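Local coordinates for protein shikimate dehydrogenase (NADP(+)) (Peptoclostridium difficile, PDB 5DZS) that probably catalyses the reversible NADPH-linked reduction of 3-dehydroshikimate to shikimate, the fourth of seven steps on the pathway to chorismate, at residues Phe4-Glu9 against Ser31-Phe36; Gly54-Asn59 against Leu89-Met94. All coordinates share one frame; numbering follows the deposited sequence.

Both contacts lie in one mixed sheet and follow each other along the chain without nesting or crossing. Contact 1 closes first: strand 2-8 runs into helix 16-27, and strand 31-37 returns to lie parallel to strand 2-8 at the sheet margin. The chain then passes through helix 46-53 into strand 57-60, on the other flank of strand 2-8. Contact 2 closes the next loop, bringing residues 89-94 back against 54-59 with the strand direction reversed. The contacts meet where N59 of contact 2 bonds to contact 1: its N lies 2.8 Å from G5 O, and its OD1 lies 2.7 Å from Y33 OH, both probable hydrogen bonds.

Contact 1 (Phe4-Glu9 against Ser31-Phe36); sequences FGLVGE and SAYKNF
With CG anti to its backbone N (chi1 -172°), Y33 lays its ring along the neighbouring strand and over G5. F36 takes the other course, its CG anti to the carbonyl carbon (chi1 -65°), so that its ring reaches back across the opposite side of the same glycine. G5 CA sits 3.7 Å from the centroid of the Y33 ring, almost exactly on the ring normal, a CH-pi contact, while F36 CE2 comes within 3.5 Å of G5 CA. A CB on G5 would collide with F36 CE2 and K34 O, so the absence of a side chain is what lets the F36 ring settle here. The two strands run parallel, F4 pairing with Y33 and V7 with F36, and with helix 16-27 between them they form a beta-alpha-beta unit of the substrate-binding domain. F4 N donates to A32 O nearly along the C=O axis, F4 O accepts from K34 N, and L6 N meets K34 O in the carbonyl plane. The shortest of the series joins F36 N to L6 O at 2.7 Å, its donor above the carbonyl plane; G8 N to F36 O closes it weakly. On the face shared with Y33, F4 CB packs against Y33 CD2, and the F4 ring presents its edge to A32 O. Farther along, Y33 OH touches L6 CB at 3.4 Å, but its hydrogen-bond partner is N59, and H20 stacks on the tyrosine ring. L6 and N35 point the same way side by side, with L6 CD2 3.8 Å from N35 OD1. That oxygen is hydrogen-bonded to S14 OG, on a residue predicted to bind shikimate, which ties strand 31-37 to the predicted site.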
loop_
_atom_site.group_PDB
_atom_site.type_symbol
_atom_site.label_atom_id
_atom_site.label_comp_id
_atom_site.label_asym_id
_atom_site.label_seq_id
_atom_site.Cartn_x
_atom_site.Cartn_y
_atom_site.Cartn_z
ATOM N N PHE B 4 15.090 6.963 8.405
ATOM C CA PHE B 4 15.012 6.423 7.052
ATOM C C PHE B 4 16.303 6.778 6.322
ATOM O O PHE B 4 17.065 7.656 6.765
ATOM C CB PHE B 4 13.847 7.074 6.277
ATOM C CG PHE B 4 12.508 6.887 6.917
ATOM C CD1 PHE B 4 12.060 7.712 7.922
ATOM C CD2 PHE B 4 11.688 5.839 6.513
ATOM C CE1 PHE B 4 10.830 7.487 8.504
ATOM C CE2 PHE B 4 10.474 5.616 7.094
ATOM C CZ PHE B 4 10.036 6.446 8.085
ATOM N N GLY B 5 16.542 6.153 5.179
ATOM C CA GLY B 5 17.672 6.562 4.383
ATOM C C GLY B 5 17.784 5.866 3.067
ATOM O O GLY B 5 16.904 5.075 2.686
ATOM N N LEU B 6 18.881 6.158 2.389
ATOM C CA LEU B 6 19.172 5.650 1.061
ATOM C C LEU B 6 20.423 4.796 1.098
ATOM O O LEU B 6 21.490 5.268 1.505
ATOM C CB LEU B 6 19.382 6.816 0.088
ATOM C CG LEU B 6 19.834 6.459 -1.334
ATOM C CD1 LEU B 6 18.820 5.596 -2.052
ATOM C CD2 LEU B 6 20.162 7.714 -2.121
ATOM N N VAL B 7 20.288 3.539 0.654
ATOM C CA VAL B 7 21.396 2.600 0.622
ATOM C C VAL B 7 21.972 2.481 -0.789
ATOM O O VAL B 7 21.240 2.195 -1.744
ATOM C CB VAL B 7 20.944 1.219 1.104
ATOM C CG1 VAL B 7 22.046 0.170 0.911
ATOM C CG2 VAL B 7 20.506 1.284 2.573
ATOM N N GLY B 8 23.276 2.691 -0.915
ATOM C CA GLY B 8 23.960 2.579 -2.206
ATOM C C GLY B 8 25.442 2.594 -1.953
ATOM O O GLY B 8 25.872 2.767 -0.823
ATOM N N GLU B 9 26.241 2.444 -2.997
ATOM C CA GLU B 9 27.697 2.371 -2.804
ATOM C C GLU B 9 28.346 3.756 -2.680
ATOM O O GLU B 9 29.165 3.996 -1.772
ATOM C CB GLU B 9 28.306 1.563 -3.941
ATOM C CG GLU B 9 29.787 1.283 -3.811
ATOM C CD GLU B 9 30.319 0.519 -5.014
ATOM O OE1 GLU B 9 29.664 0.538 -6.086
ATOM O OE2 GLU B 9 31.398 -0.100 -4.886
ATOM N N SER B 31 10.268 12.842 11.229
ATOM C CA SER B 31 11.112 11.810 10.710
ATOM C C SER B 31 12.307 12.460 10.062
ATOM O O SER B 31 12.324 13.664 9.824
ATOM C CB SER B 31 10.346 10.930 9.720
ATOM O OG SER B 31 9.421 10.131 10.447
ATOM N N ALA B 32 13.329 11.631 9.813
ATOM C CA ALA B 32 14.565 12.112 9.210
ATOM C C ALA B 32 15.167 11.090 8.271
ATOM O O ALA B 32 14.976 9.887 8.488
ATOM C CB ALA B 32 15.539 12.544 10.283
ATOM N N TYR B 33 15.858 11.575 7.231
ATOM C CA TYR B 33 16.395 10.723 6.166
ATOM C C TYR B 33 17.823 11.101 5.840
ATOM O O TYR B 33 18.135 12.264 5.652
ATOM C CB TYR B 33 15.510 10.912 4.922
ATOM C CG TYR B 33 15.729 9.987 3.712
ATOM C CD1 TYR B 33 16.835 10.128 2.904
ATOM C CD2 TYR B 33 14.781 9.070 3.366
ATOM C CE1 TYR B 33 16.994 9.321 1.776
ATOM C CE2 TYR B 33 14.905 8.270 2.243
ATOM C CZ TYR B 33 16.002 8.418 1.455
ATOM O OH TYR B 33 16.082 7.616 0.304
ATOM N N LYS B 34 18.706 10.109 5.800
ATOM C CA LYS B 34 20.085 10.371 5.414
ATOM C C LYS B 34 20.630 9.320 4.462
ATOM O O LYS B 34 20.040 8.265 4.286
ATOM C CB LYS B 34 21.003 10.542 6.607
ATOM C CG LYS B 34 21.455 9.262 7.260
ATOM C CD LYS B 34 22.479 9.562 8.363
ATOM C CE LYS B 34 23.129 8.300 8.825
ATOM N NZ LYS B 34 24.208 7.801 7.911
ATOM N N ASN B 35 21.765 9.581 3.876
ATOM C CA ASN B 35 22.447 8.582 3.070
ATOM C C ASN B 35 23.094 7.520 3.939
ATOM O O ASN B 35 23.694 7.836 4.981
ATOM C CB ASN B 35 23.561 9.250 2.244
ATOM C CG ASN B 35 23.031 10.069 1.065
ATOM O OD1 ASN B 35 22.008 9.758 0.490
ATOM N ND2 ASN B 35 23.741 11.145 0.742
ATOM N N PHE B 36 23.032 6.277 3.456
ATOM C CA PHE B 36 23.700 5.136 4.048
ATOM C C PHE B 36 24.640 4.533 2.977
ATOM O O PHE B 36 24.281 3.581 2.298
ATOM C CB PHE B 36 22.748 4.032 4.513
ATOM C CG PHE B 36 21.829 4.398 5.645
ATOM C CD1 PHE B 36 22.332 4.812 6.876
ATOM C CD2 PHE B 36 20.460 4.270 5.517
ATOM C CE1 PHE B 36 21.473 5.083 7.938
ATOM C CE2 PHE B 36 19.609 4.566 6.588
ATOM C CZ PHE B 36 20.118 4.951 7.788
#

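Contact 2 (Gly54-Asn59 against Leu89-Met94); sequences GIQGVN and LLRENM
Q56 and L90 supply most of the buried surface, and a single backbone bond joins them: L90 N donates to Q56 O at 2.9 Å. Its N-H points straight at the oxygen (179°), although the donor stands well above the carbonyl plane. The next pair, G57 with L89, is an antiparallel non-hydrogen-bonded one, and V58 continues the ladder by backbone bonding to I88. L90 carries its CG anti to the backbone N (chi1 172°), which brings CD2 across to I55 O at 3.4 Å and to G54 CA at 3.7 Å. This branch therefore packs against the chain just after helix 46-53, where G54, at positive phi, ends the helix in a Schellman motif. From the adjacent residue, L89 CD1 lies 3.5 Å from Q56 O, so the same carbonyl oxygen is bordered by leucine carbon as well as by the N-H it accepts. Q56 extends its side chain alongside that of R91, which bends at chi2 and is the first residue of the type I' turn 91-94 that leads into strand 94-98. Their amide and guanidinium planes are 47° apart. Q56 NE2 and R91 NH2 approach to 3.3 Å, yet both are donors and do not bond to each other; each instead makes a weak hydrogen bond to W247 O, so it is a shared acceptor that probably draws the two nitrogens together.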
loop_
_atom_site.group_PDB
_atom_site.type_symbol
_atom_site.label_atom_id
_atom_site.label_comp_id
_atom_site.label_asym_id
_atom_site.label_seq_id
_atom_site.Cartn_x
_atom_site.Cartn_y
_atom_site.Cartn_z
ATOM N N GLY B 54 16.121 -0.297 14.391
ATOM C CA GLY B 54 14.757 0.167 14.140
ATOM C C GLY B 54 14.629 1.205 13.065
ATOM O O GLY B 54 13.866 2.162 13.228
ATOM N N ILE B 55 15.415 1.075 12.008
ATOM C CA ILE B 55 15.329 1.969 10.862
ATOM C C ILE B 55 14.051 1.590 10.118
ATOM O O ILE B 55 13.948 0.504 9.579
ATOM C CB ILE B 55 16.569 1.879 9.966
ATOM C CG1 ILE B 55 17.868 2.014 10.787
ATOM C CG2 ILE B 55 16.481 2.887 8.833
ATOM C CD1 ILE B 55 17.996 3.317 11.554
ATOM N N GLN B 56 13.059 2.480 10.101
ATOM C CA GLN B 56 11.740 2.110 9.587
ATOM C C GLN B 56 11.719 1.776 8.115
ATOM O O GLN B 56 10.944 0.907 7.669
ATOM C CB GLN B 56 10.719 3.218 9.896
ATOM C CG GLN B 56 9.305 2.846 9.531
ATOM C CD GLN B 56 8.288 3.841 9.991
ATOM O OE1 GLN B 56 8.400 4.437 11.072
ATOM N NE2 GLN B 56 7.248 4.009 9.178
ATOM N N GLY B 57 12.486 2.500 7.339
ATOM C CA GLY B 57 12.512 2.240 5.906
ATOM C C GLY B 57 13.767 2.707 5.237
ATOM O O GLY B 57 14.362 3.705 5.682
ATOM N N VAL B 58 14.140 2.057 4.141
ATOM C CA VAL B 58 15.246 2.541 3.344
ATOM C C VAL B 58 14.902 2.426 1.884
ATOM O O VAL B 58 14.109 1.546 1.482
ATOM C CB VAL B 58 16.604 1.839 3.586
ATOM C CG1 VAL B 58 17.031 2.007 5.039
ATOM C CG2 VAL B 58 16.563 0.385 3.210
ATOM N N ASN B 59 15.445 3.322 1.090
ATOM C CA ASN B 59 15.493 3.123 -0.334
ATOM C C ASN B 59 16.791 2.418 -0.676
ATOM O O ASN B 59 17.768 2.489 0.069
ATOM C CB ASN B 59 15.414 4.451 -1.064
ATOM C CG ASN B 59 14.056 5.085 -0.957
ATOM O OD1 ASN B 59 13.920 6.196 -0.445
ATOM N ND2 ASN B 59 13.040 4.392 -1.427
ATOM N N LEU B 89 10.661 -1.775 3.900
ATOM C CA LEU B 89 9.907 -1.392 5.098
ATOM C C LEU B 89 10.190 -2.426 6.186
ATOM O O LEU B 89 10.105 -3.636 5.943
ATOM C CB LEU B 89 8.417 -1.388 4.800
ATOM C CG LEU B 89 7.466 -1.224 5.993
ATOM C CD1 LEU B 89 7.644 0.054 6.795
ATOM C CD2 LEU B 89 6.035 -1.324 5.486
ATOM N N LEU B 90 10.502 -1.958 7.392
ATOM C CA LEU B 90 10.660 -2.788 8.593
ATOM C C LEU B 90 9.373 -2.755 9.411
ATOM O O LEU B 90 8.913 -1.693 9.814
ATOM C CB LEU B 90 11.801 -2.241 9.472
ATOM C CG LEU B 90 11.971 -2.881 10.853
ATOM C CD1 LEU B 90 12.499 -4.301 10.738
ATOM C CD2 LEU B 90 12.923 -2.002 11.697
ATOM N N ARG B 91 8.802 -3.930 9.651
ATOM C CA ARG B 91 7.647 -4.083 10.530
ATOM C C ARG B 91 7.764 -5.364 11.292
ATOM O O ARG B 91 7.966 -6.424 10.715
ATOM C CB ARG B 91 6.322 -4.071 9.738
ATOM C CG ARG B 91 5.879 -2.751 9.176
ATOM C CD ARG B 91 5.542 -1.712 10.232
ATOM N NE ARG B 91 5.168 -0.462 9.572
ATOM C CZ ARG B 91 5.133 0.724 10.174
ATOM N NH1 ARG B 91 5.422 0.837 11.474
ATOM N NH2 ARG B 91 4.809 1.805 9.472
ATOM N N GLU B 92 7.648 -5.254 12.621
ATOM C CA GLU B 92 7.695 -6.428 13.487
ATOM C C GLU B 92 8.910 -7.322 13.192
ATOM O O GLU B 92 8.813 -8.542 13.082
ATOM C CB GLU B 92 6.365 -7.192 13.425
ATOM C CG GLU B 92 5.193 -6.472 14.103
ATOM C CD GLU B 92 4.569 -5.325 13.313
ATOM O OE1 GLU B 92 4.136 -5.540 12.153
ATOM O OE2 GLU B 92 4.415 -4.215 13.894
ATOM N N ASN B 93 10.057 -6.673 13.042
ATOM C CA ASN B 93 11.348 -7.306 12.834
ATOM C C ASN B 93 11.512 -8.071 11.526
ATOM O O ASN B 93 12.434 -8.891 11.384
ATOM C CB ASN B 93 11.695 -8.223 14.035
ATOM C CG ASN B 93 13.180 -8.310 14.291
ATOM O OD1 ASN B 93 13.882 -7.301 14.287
ATOM N ND2 ASN B 93 13.660 -9.517 14.553
ATOM N N MET B 94 10.624 -7.767 10.571
ATOM C CA MET B 94 10.637 -8.368 9.249
ATOM C C MET B 94 10.856 -7.271 8.220
ATOM O O MET B 94 10.493 -6.115 8.446
ATOM C CB MET B 94 9.306 -9.071 8.963
ATOM C CG MET B 94 9.008 -10.220 9.899
ATOM S SD MET B 94 10.143 -11.596 9.675
ATOM C CE MET B 94 9.339 -12.448 8.341
#